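Local coordinates for protein transmembrane oligosaccharyl transferase (Archaeoglobus fulgidus, PDB 3WAJ) that is a membrane-embedded oligosaccharyl transferase of the STT3 family, with an N-terminal transmembrane region of the GT-C class followed by a soluble C-terminal portion, at residues M564-P569 with E601-K606. Residues are numbered along the deposited sequence; the frame is centred on the assembly and turned at random.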
loop_
_atom_site.group_PDB
_atom_site.type_symbol
_atom_site.label_atom_id
_atom_site.label_comp_id
_atom_site.label_asym_id
_atom_site.label_seq_id
_atom_site.Cartn_x
_atom_site.Cartn_y
_atom_site.Cartn_z
ATOM N N MET A 564 -15.788 0.331 10.070
ATOM C CA MET A 564 -14.565 -0.208 10.651
ATOM C C MET A 564 -14.150 -1.534 10.024
ATOM O O MET A 564 -14.803 -2.552 10.233
ATOM C CB MET A 564 -14.725 -0.353 12.166
ATOM C CG MET A 564 -15.191 0.923 12.857
ATOM S SD MET A 564 -15.461 0.616 14.617
ATOM C CE MET A 564 -15.505 2.294 15.285
ATOM N N PRO A 565 -13.043 -1.522 9.261
ATOM C CA PRO A 565 -12.581 -2.739 8.579
ATOM C C PRO A 565 -11.830 -3.679 9.504
ATOM O O PRO A 565 -11.071 -3.258 10.397
ATOM C CB PRO A 565 -11.625 -2.192 7.504
ATOM C CG PRO A 565 -11.044 -0.954 8.145
ATOM C CD PRO A 565 -12.221 -0.345 8.905
ATOM N N ILE A 566 -12.056 -4.964 9.280
ATOM C CA ILE A 566 -11.350 -6.027 9.987
ATOM C C ILE A 566 -9.856 -6.045 9.583
ATOM O O ILE A 566 -8.964 -6.317 10.402
ATOM C CB ILE A 566 -12.032 -7.380 9.658
ATOM C CG1 ILE A 566 -13.033 -7.748 10.752
ATOM C CG2 ILE A 566 -11.010 -8.508 9.374
ATOM C CD1 ILE A 566 -14.345 -6.946 10.693
ATOM N N ALA A 567 -9.589 -5.740 8.314
ATOM C CA ALA A 567 -8.230 -5.824 7.791
ATOM C C ALA A 567 -7.754 -4.526 7.105
ATOM O O ALA A 567 -8.568 -3.758 6.584
ATOM C CB ALA A 567 -8.081 -7.034 6.865
ATOM N N ASN A 568 -6.429 -4.362 7.057
ATOM C CA ASN A 568 -5.718 -3.101 6.820
ATOM C C ASN A 568 -4.672 -3.244 5.745
ATOM O O ASN A 568 -4.072 -4.314 5.602
ATOM C CB ASN A 568 -4.828 -2.785 8.055
ATOM C CG ASN A 568 -5.481 -1.868 9.020
ATOM O OD1 ASN A 568 -6.394 -1.135 8.656
ATOM N ND2 ASN A 568 -5.024 -1.890 10.267
ATOM N N PRO A 569 -4.337 -2.134 5.076
ATOM C CA PRO A 569 -3.138 -2.131 4.228
ATOM C C PRO A 569 -1.810 -2.087 5.005
ATOM O O PRO A 569 -0.761 -2.053 4.363
ATOM C CB PRO A 569 -3.339 -0.884 3.355
ATOM C CG PRO A 569 -4.862 -0.702 3.333
ATOM C CD PRO A 569 -5.243 -1.014 4.755
ATOM N N GLU A 601 -18.181 -14.132 13.872
ATOM C CA GLU A 601 -18.621 -13.889 15.236
ATOM C C GLU A 601 -17.490 -13.305 16.081
ATOM O O GLU A 601 -17.695 -12.310 16.761
ATOM C CB GLU A 601 -19.151 -15.173 15.862
ATOM C CG GLU A 601 -19.889 -14.962 17.177
ATOM C CD GLU A 601 -21.257 -14.292 17.015
ATOM O OE1 GLU A 601 -21.647 -13.924 15.879
ATOM O OE2 GLU A 601 -21.949 -14.123 18.044
ATOM N N LYS A 602 -16.301 -13.912 16.008
ATOM C CA LYS A 602 -15.112 -13.421 16.715
ATOM C C LYS A 602 -14.791 -11.973 16.419
ATOM O O LYS A 602 -14.355 -11.248 17.305
ATOM C CB LYS A 602 -13.877 -14.266 16.370
ATOM C CG LYS A 602 -13.917 -15.690 16.903
ATOM C CD LYS A 602 -13.816 -15.727 18.423
ATOM C CE LYS A 602 -14.291 -17.077 18.958
ATOM N NZ LYS A 602 -14.552 -17.089 20.438
ATOM N N LEU A 603 -14.986 -11.565 15.165
ATOM C CA LEU A 603 -14.634 -10.211 14.744
ATOM C C LEU A 603 -15.869 -9.338 14.667
ATOM O O LEU A 603 -15.806 -8.189 14.217
ATOM C CB LEU A 603 -13.890 -10.229 13.413
ATOM C CG LEU A 603 -12.704 -11.200 13.416
ATOM C CD1 LEU A 603 -12.228 -11.505 11.997
ATOM C CD2 LEU A 603 -11.562 -10.662 14.279
ATOM N N ASN A 604 -16.994 -9.893 15.111
ATOM C CA ASN A 604 -18.229 -9.130 15.182
ATOM C C ASN A 604 -18.565 -8.456 13.839
ATOM O O ASN A 604 -18.870 -7.251 13.788
ATOM C CB ASN A 604 -18.083 -8.065 16.272
ATOM C CG ASN A 604 -19.396 -7.460 16.674
ATOM O OD1 ASN A 604 -20.414 -8.158 16.746
ATOM N ND2 ASN A 604 -19.393 -6.144 16.928
ATOM N N VAL A 605 -18.498 -9.204 12.740
ATOM C CA VAL A 605 -18.768 -8.550 11.465
ATOM C C VAL A 605 -20.264 -8.465 11.194
ATOM O O VAL A 605 -21.028 -9.362 11.553
ATOM C CB VAL A 605 -17.990 -9.158 10.259
ATOM C CG1 VAL A 605 -16.906 -10.118 10.715
ATOM C CG2 VAL A 605 -18.934 -9.815 9.274
ATOM N N LYS A 606 -20.674 -7.365 10.576
ATOM C CA LYS A 606 -22.049 -7.205 10.156
ATOM C C LYS A 606 -22.156 -7.020 8.626
ATOM O O LYS A 606 -23.204 -7.270 8.022
ATOM C CB LYS A 606 -22.695 -6.032 10.896
ATOM C CG LYS A 606 -24.190 -5.978 10.680
ATOM C CD LYS A 606 -24.868 -4.759 11.324
ATOM C CE LYS A 606 -26.387 -5.017 11.372
ATOM N NZ LYS A 606 -27.167 -3.759 11.364
#
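Ile566 packs on Leu603 and Val605, which belong to the Schellman motif that ends helix 593-602 and leads into strand 605-611. The contact lies in the AglB core domain. There a mixed sheet has strand 546-548 between strands 564-565 and 605-611, all three parallel. Ile566 follows the outer strand 564-565, and its side chain meets residues at the start of strand 605-611 and in the turn before it.

The side-chain contacts are all apolar and buried. Ile566 CG1 rests on Leu603 CB at 3.7 Å. Leu603 CD1 lies 4.0 Å from Ile566 CG1 and 4.2 Å from Ile566 CG2, so it touches both branches of the isoleucine, the two side chains crossing at a slant. With CG beside the backbone N and anti to the carbonyl carbon (chi1 -51°), Leu603 brings CD1 to these two branches. The ethyl arm of Ile566 runs on past Leu603. Ile566 CD1 meets Val605 CG1 at 4.1 Å, and these two side chains cross at about a right angle. Ile566 and Val605 both also touch Ile548 of strand 546-548, which joins them in a small aliphatic cluster.

Backbone bonds set the turn. Asn604, with positive phi (53°), is its C-prime residue. Asn604 N bonds to Glu601 O at 3.0 Å, and Val605 N pairs with Ala600 O. The reversal places Leu603 and Val605 near the same isoleucine. Backbone bonds to Val547 and Gly546 tie Ile566 and Asn604, respectively, to strand 546-548. Ile566 CD1 also lies 4.0 Å from the carbonyl oxygen Leu603 O, a van der Waals approach to the turn's backbone.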